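Local coordinates for tyrosine-protein phosphatase YwqE (Bacillus subtilis, PDB 3QY7) that removes phosphate from phosphotyrosine-containing proteins as a manganese-dependent phosphatase with a PHP-like, TIM-barrel architecture, at residues Met1-Gly15 with Ala192-Gln206. Residues are numbered along the deposited sequence; the frame is centred on the assembly and turned at random.
With FE (Fe (III) ion), chain C; MG (magnesium ion), chain D; PO4 (phosphate ion), chain E.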
loop_
_atom_site.group_PDB
_atom_site.type_symbol
_atom_site.label_atom_id
_atom_site.label_comp_id
_atom_site.label_asym_id
_atom_site.label_seq_id
_atom_site.Cartn_x
_atom_site.Cartn_y
_atom_site.Cartn_z
ATOM N N MET A 1 4.119 5.239 13.696
ATOM C CA MET A 1 4.043 4.311 12.535
ATOM C C MET A 1 3.736 5.037 11.247
ATOM O O MET A 1 3.138 6.105 11.264
ATOM C CB MET A 1 2.968 3.253 12.787
ATOM C CG MET A 1 3.303 2.329 13.915
ATOM S SD MET A 1 2.134 0.964 13.922
ATOM C CE MET A 1 0.662 1.843 14.345
ATOM N N ILE A 2 4.109 4.408 10.136
ATOM C CA ILE A 2 3.935 4.964 8.796
ATOM C C ILE A 2 2.956 4.088 8.035
ATOM O O ILE A 2 3.111 2.871 8.009
ATOM C CB ILE A 2 5.280 4.969 8.071
ATOM C CG1 ILE A 2 6.268 5.874 8.817
ATOM C CG2 ILE A 2 5.142 5.404 6.606
ATOM C CD1 ILE A 2 7.681 5.562 8.460
ATOM N N ASP A 3 1.961 4.717 7.415
ATOM C CA ASP A 3 0.961 4.020 6.589
ATOM C C ASP A 3 1.304 4.312 5.139
ATOM O O ASP A 3 1.308 5.469 4.734
ATOM C CB ASP A 3 -0.431 4.554 6.948
ATOM C CG ASP A 3 -1.563 3.757 6.318
ATOM O OD1 ASP A 3 -1.384 2.541 6.093
ATOM O OD2 ASP A 3 -2.631 4.362 6.062
ATOM N N ILE A 4 1.615 3.266 4.367
ATOM C CA ILE A 4 2.157 3.464 3.014
ATOM C C ILE A 4 1.131 3.433 1.877
ATOM O O ILE A 4 1.504 3.560 0.709
ATOM C CB ILE A 4 3.322 2.483 2.679
ATOM C CG1 ILE A 4 2.841 1.027 2.555
ATOM C CG2 ILE A 4 4.425 2.620 3.711
ATOM C CD1 ILE A 4 3.746 0.193 1.628
ATOM N N HIS A 5 -0.143 3.212 2.215
ATOM C CA HIS A 5 -1.217 3.099 1.213
ATOM C C HIS A 5 -2.496 3.632 1.853
ATOM O O HIS A 5 -2.989 3.058 2.817
ATOM C CB HIS A 5 -1.348 1.619 0.794
ATOM C CG HIS A 5 -2.388 1.340 -0.255
ATOM N ND1 HIS A 5 -2.393 0.156 -0.958
ATOM C CD2 HIS A 5 -3.414 2.076 -0.749
ATOM C CE1 HIS A 5 -3.405 0.156 -1.816
ATOM N NE2 HIS A 5 -4.031 1.312 -1.717
ATOM N N CYS A 6 -3.012 4.746 1.338
ATOM C CA CYS A 6 -4.133 5.423 1.994
ATOM C C CYS A 6 -4.777 6.423 1.046
ATOM O O CYS A 6 -4.090 7.162 0.336
ATOM C CB CYS A 6 -3.627 6.144 3.242
ATOM S SG CYS A 6 -4.947 6.672 4.344
ATOM N N HIS A 7 -6.104 6.438 1.026
ATOM C CA HIS A 7 -6.837 7.304 0.126
ATOM C C HIS A 7 -7.455 8.440 0.914
ATOM O O HIS A 7 -8.677 8.652 0.928
ATOM C CB HIS A 7 -7.839 6.459 -0.669
ATOM C CG HIS A 7 -7.176 5.389 -1.469
ATOM N ND1 HIS A 7 -6.845 5.560 -2.797
ATOM C CD2 HIS A 7 -6.708 4.170 -1.115
ATOM C CE1 HIS A 7 -6.249 4.462 -3.234
ATOM N NE2 HIS A 7 -6.137 3.610 -2.233
ATOM N N ILE A 8 -6.569 9.188 1.583
ATOM C CA ILE A 8 -6.948 10.297 2.451
ATOM C C ILE A 8 -7.102 11.636 1.706
ATOM O O ILE A 8 -7.799 12.524 2.192
ATOM C CB ILE A 8 -5.974 10.438 3.660
ATOM C CG1 ILE A 8 -6.580 11.324 4.758
ATOM C CG2 ILE A 8 -4.612 10.970 3.201
ATOM C CD1 ILE A 8 -5.802 11.243 6.069
ATOM N N LEU A 9 -6.469 11.783 0.541
ATOM C CA LEU A 9 -6.611 13.025 -0.224
ATOM C C LEU A 9 -8.038 13.156 -0.763
ATOM O O LEU A 9 -8.596 12.189 -1.288
ATOM C CB LEU A 9 -5.586 13.116 -1.356
ATOM C CG LEU A 9 -4.130 13.190 -0.899
ATOM C CD1 LEU A 9 -3.173 13.242 -2.081
ATOM C CD2 LEU A 9 -3.861 14.361 0.082
ATOM N N PRO A 10 -8.621 14.347 -0.613
ATOM C CA PRO A 10 -10.019 14.557 -0.987
ATOM C C PRO A 10 -10.213 14.800 -2.477
ATOM O O PRO A 10 -9.344 15.396 -3.132
ATOM C CB PRO A 10 -10.379 15.827 -0.223
ATOM C CG PRO A 10 -9.090 16.619 -0.235
ATOM C CD PRO A 10 -8.016 15.569 -0.043
ATOM N N ALA A 11 -11.359 14.338 -2.984
ATOM C CA ALA A 11 -11.797 14.582 -4.357
ATOM C C ALA A 11 -10.757 14.155 -5.388
ATOM O O ALA A 11 -10.495 14.875 -6.356
ATOM C CB ALA A 11 -12.173 16.062 -4.540
ATOM N N MET A 12 -10.153 12.990 -5.187
ATOM C CA MET A 12 -9.222 12.444 -6.131
ATOM C C MET A 12 -9.629 11.120 -6.671
ATOM O O MET A 12 -9.351 10.757 -7.761
ATOM C CB MET A 12 -7.853 12.263 -5.490
ATOM C CG MET A 12 -7.231 13.496 -5.093
ATOM S SD MET A 12 -5.510 13.570 -5.520
ATOM C CE MET A 12 -5.283 15.243 -5.506
ATOM N N ASP A 13 -10.312 10.411 -5.819
ATOM C CA ASP A 13 -10.589 9.036 -5.993
ATOM C C ASP A 13 -11.801 8.556 -5.187
ATOM O O ASP A 13 -12.669 9.283 -4.865
ATOM C CB ASP A 13 -9.367 8.104 -6.020
ATOM C CG ASP A 13 -8.692 7.961 -4.662
ATOM O OD1 ASP A 13 -9.249 8.445 -3.737
ATOM O OD2 ASP A 13 -7.662 7.364 -4.647
ATOM N N ASP A 14 -11.822 7.274 -4.941
ATOM C CA ASP A 14 -12.889 6.720 -4.153
ATOM C C ASP A 14 -12.703 6.841 -2.637
ATOM O O ASP A 14 -13.488 6.400 -1.893
ATOM C CB ASP A 14 -13.122 5.280 -4.558
ATOM C CG ASP A 14 -11.880 4.516 -4.598
ATOM O OD1 ASP A 14 -11.999 3.320 -4.672
ATOM O OD2 ASP A 14 -10.760 5.088 -4.584
ATOM N N GLY A 15 -11.646 7.499 -2.215
ATOM C CA GLY A 15 -11.439 7.707 -0.810
ATOM C C GLY A 15 -12.066 9.045 -0.387
ATOM O O GLY A 15 -13.230 9.233 -0.716
ATOM N N ALA A 192 -0.657 -2.098 5.527
ATOM C CA ALA A 192 -1.132 -0.734 5.360
ATOM C C ALA A 192 -2.649 -0.688 5.306
ATOM O O ALA A 192 -3.301 -1.695 5.010
ATOM C CB ALA A 192 -0.509 -0.078 4.089
ATOM N N SER A 193 -3.197 0.493 5.572
ATOM C CA SER A 193 -4.647 0.651 5.713
ATOM C C SER A 193 -5.446 0.512 4.440
ATOM O O SER A 193 -6.529 -0.084 4.458
ATOM C CB SER A 193 -4.996 2.009 6.342
ATOM O OG SER A 193 -4.760 3.078 5.422
ATOM N N ASP A 194 -4.971 1.145 3.357
ATOM C CA ASP A 194 -5.783 1.319 2.179
ATOM C C ASP A 194 -7.117 1.978 2.602
ATOM O O ASP A 194 -8.181 1.677 2.052
ATOM C CB ASP A 194 -6.018 -0.046 1.519
ATOM C CG ASP A 194 -6.423 0.061 0.080
ATOM O OD1 ASP A 194 -6.575 1.187 -0.460
ATOM O OD2 ASP A 194 -6.583 -1.020 -0.529
ATOM N N ALA A 195 -7.064 2.859 3.596
ATOM C CA ALA A 195 -8.274 3.527 4.078
ATOM C C ALA A 195 -8.947 4.394 3.022
ATOM O O ALA A 195 -8.280 5.121 2.276
ATOM C CB ALA A 195 -7.966 4.373 5.334
ATOM N N HIS A 196 -10.278 4.342 2.969
ATOM C CA HIS A 196 -11.045 5.220 2.068
ATOM C C HIS A 196 -12.009 6.141 2.809
ATOM O O HIS A 196 -12.410 7.156 2.277
ATOM C CB HIS A 196 -11.866 4.419 1.046
ATOM C CG HIS A 196 -11.069 3.863 -0.093
ATOM N ND1 HIS A 196 -10.010 3.002 0.087
ATOM C CD2 HIS A 196 -11.228 3.985 -1.430
ATOM C CE1 HIS A 196 -9.524 2.645 -1.086
ATOM N NE2 HIS A 196 -10.241 3.230 -2.023
ATOM N N ASN A 197 -12.388 5.772 4.029
ATOM C CA ASN A 197 -13.411 6.518 4.767
ATOM C C ASN A 197 -13.288 6.137 6.229
ATOM O O ASN A 197 -12.416 5.345 6.577
ATOM C CB ASN A 197 -14.808 6.226 4.199
ATOM C CG ASN A 197 -15.128 4.747 4.180
ATOM O OD1 ASN A 197 -15.051 4.069 5.208
ATOM N ND2 ASN A 197 -15.473 4.233 2.999
ATOM N N VAL A 198 -14.113 6.706 7.086
ATOM C CA VAL A 198 -14.023 6.391 8.476
ATOM C C VAL A 198 -14.861 5.206 8.884
ATOM O O VAL A 198 -14.629 4.671 9.903
ATOM C CB VAL A 198 -14.343 7.587 9.413
ATOM C CG1 VAL A 198 -13.276 8.611 9.256
ATOM C CG2 VAL A 198 -15.577 8.185 9.079
ATOM N N LYS A 199 -15.826 4.808 8.094
ATOM C CA LYS A 199 -16.725 3.826 8.653
ATOM C C LYS A 199 -16.706 2.402 8.189
ATOM O O LYS A 199 -16.992 1.545 8.968
ATOM C CB LYS A 199 -18.141 4.319 8.669
ATOM C CG LYS A 199 -18.263 5.747 9.236
ATOM C CD LYS A 199 -18.552 5.817 10.633
ATOM C CE LYS A 199 -19.180 7.086 10.909
ATOM N NZ LYS A 199 -18.764 7.417 12.203
ATOM N N THR A 200 -16.374 2.192 6.931
ATOM C CA THR A 200 -16.330 0.847 6.390
ATOM C C THR A 200 -14.934 0.403 5.931
ATOM O O THR A 200 -14.454 -0.597 6.328
ATOM C CB THR A 200 -17.277 0.648 5.259
ATOM O OG1 THR A 200 -17.214 1.720 4.359
ATOM C CG2 THR A 200 -18.700 0.537 5.767
ATOM N N ARG A 201 -14.300 1.221 5.123
ATOM C CA ARG A 201 -12.966 0.954 4.677
ATOM C C ARG A 201 -12.016 1.823 5.464
ATOM O O ARG A 201 -11.514 2.731 4.979
ATOM C CB ARG A 201 -12.853 1.212 3.176
ATOM C CG ARG A 201 -13.416 0.107 2.364
ATOM C CD ARG A 201 -13.178 0.349 0.897
ATOM N NE ARG A 201 -11.848 -0.082 0.520
ATOM C CZ ARG A 201 -11.439 -0.132 -0.734
ATOM N NH1 ARG A 201 -10.231 -0.535 -1.018
ATOM N NH2 ARG A 201 -12.262 0.191 -1.689
ATOM N N ASN A 202 -11.881 1.522 6.718
ATOM C CA ASN A 202 -11.093 2.354 7.578
ATOM C C ASN A 202 -9.752 1.727 7.993
ATOM O O ASN A 202 -9.268 0.953 7.270
ATOM C CB ASN A 202 -11.904 2.830 8.735
ATOM C CG ASN A 202 -12.452 1.730 9.501
ATOM O OD1 ASN A 202 -12.028 0.622 9.354
ATOM N ND2 ASN A 202 -13.366 2.019 10.361
ATOM N N PHE A 203 -9.124 2.146 9.064
ATOM C CA PHE A 203 -7.765 1.709 9.287
ATOM C C PHE A 203 -7.519 0.289 9.891
ATOM O O PHE A 203 -6.914 -0.524 9.247
ATOM C CB PHE A 203 -7.042 2.770 10.122
ATOM C CG PHE A 203 -6.804 4.050 9.392
ATOM C CD1 PHE A 203 -7.806 4.968 9.267
ATOM C CD2 PHE A 203 -5.606 4.339 8.799
ATOM C CE1 PHE A 203 -7.629 6.094 8.584
ATOM C CE2 PHE A 203 -5.448 5.461 8.144
ATOM C CZ PHE A 203 -6.466 6.347 8.013
ATOM N N HIS A 204 -8.059 0.021 11.079
ATOM C CA HIS A 204 -7.919 -1.301 11.704
ATOM C C HIS A 204 -6.461 -1.729 11.910
ATOM O O HIS A 204 -6.109 -2.914 11.918
ATOM C CB HIS A 204 -8.812 -2.329 10.989
ATOM C CG HIS A 204 -10.231 -2.249 11.454
ATOM N ND1 HIS A 204 -10.698 -2.969 12.533
ATOM C CD2 HIS A 204 -11.248 -1.443 11.076
ATOM C CE1 HIS A 204 -11.959 -2.654 12.761
ATOM N NE2 HIS A 204 -12.321 -1.739 11.880
ATOM N N THR A 205 -5.627 -0.717 12.109
ATOM C CA THR A 205 -4.188 -0.867 12.219
ATOM C C THR A 205 -3.766 -1.727 13.414
ATOM O O THR A 205 -3.029 -2.706 13.257
ATOM C CB THR A 205 -3.530 0.527 12.332
ATOM O OG1 THR A 205 -4.123 1.410 11.361
ATOM C CG2 THR A 205 -2.046 0.437 12.092
ATOM N N GLN A 206 -4.232 -1.355 14.602
ATOM C CA GLN A 206 -3.874 -2.077 15.823
ATOM C C GLN A 206 -4.454 -3.481 15.832
ATOM O O GLN A 206 -3.788 -4.433 16.290
ATOM C CB GLN A 206 -4.310 -1.283 17.056
ATOM C CG GLN A 206 -3.511 0.010 17.245
ATOM C CD GLN A 206 -2.020 -0.197 17.472
ATOM O OE1 GLN A 206 -1.585 -1.207 18.033
ATOM N NE2 GLN A 206 -1.229 0.767 17.033
HETATM FE FE FE C . -5.968 1.515 -2.580
HETATM MG MG MG D . -9.809 2.852 -4.005
HETATM P P PO4 E . -8.783 0.985 -4.279
HETATM O O1 PO4 E . -7.944 1.705 -3.227
HETATM O O2 PO4 E . -9.686 0.005 -3.626
HETATM O O3 PO4 E . -9.631 1.985 -4.999
HETATM O O4 PO4 E . -7.903 0.269 -5.282
HETATM O O HOH W 1 -15.179 6.610 0.518
HETATM O O HOH W 2 -6.187 -0.303 -2.980
#
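His-5, His-7 and Asp-194 close on one iron: NE2 of each histidine lies 2.1 Å from the metal, and Asp-194 OD1 joins them, with Glu-80, water 2 and phosphate O1 as the other ligands. In doing so the aspartate side chain lies over one face of the His-5 ring, its CB 4.0 Å from the ring centroid. Gln-161 holds the ND1 side of His-5, while ND1 of His-7 gives its proton to Asp-13 OD2 at 2.7 Å, fixing the turn of that ring.

The His-196 ring is sandwiched between His-7 and Arg-201. The two histidine rings make an offset stack with planes at 30°, and on the opposite face of His-196 lies the flat guanidinium of Arg-201, whose NH1 reaches phosphate O2 at 2.7 Å. With CG anti to its carbonyl carbon (chi1 -77°), the His-196 ring can present ND1 to Asp-194 O and NE2 to the magnesium. Asp-14 meets that metal with both oxygens, its carboxylate almost perpendicular to the ring, and His-42 belongs to the same site; Gly-15 CA fits against His-196 O.

Farther from the metals, Asp-3 plugs into the backbone turn at Ser-193: OD1 takes the Ser-193 N-H at 2.8 Å in a nearly straight bond and OD2 takes the hydroxyl, both on syn lone pairs. Ser-193 OG also accepts from Ala-195 N, an ST turn. The Cys-6 sulfur sits between Ala-195 CB and CZ and CE2 of Phe-203, oblique to that ring.

Strands 2-3 and 190-192 thus bring their following loops together at the metal site over the C-terminal ends of the barrel strands. The phosphate is probably from the crystallisation liquor and its fit against magnesium is doubtful; as modelled, O1 touches both metals, which would be consistent with polarising a phosphate ester for hydrolysis.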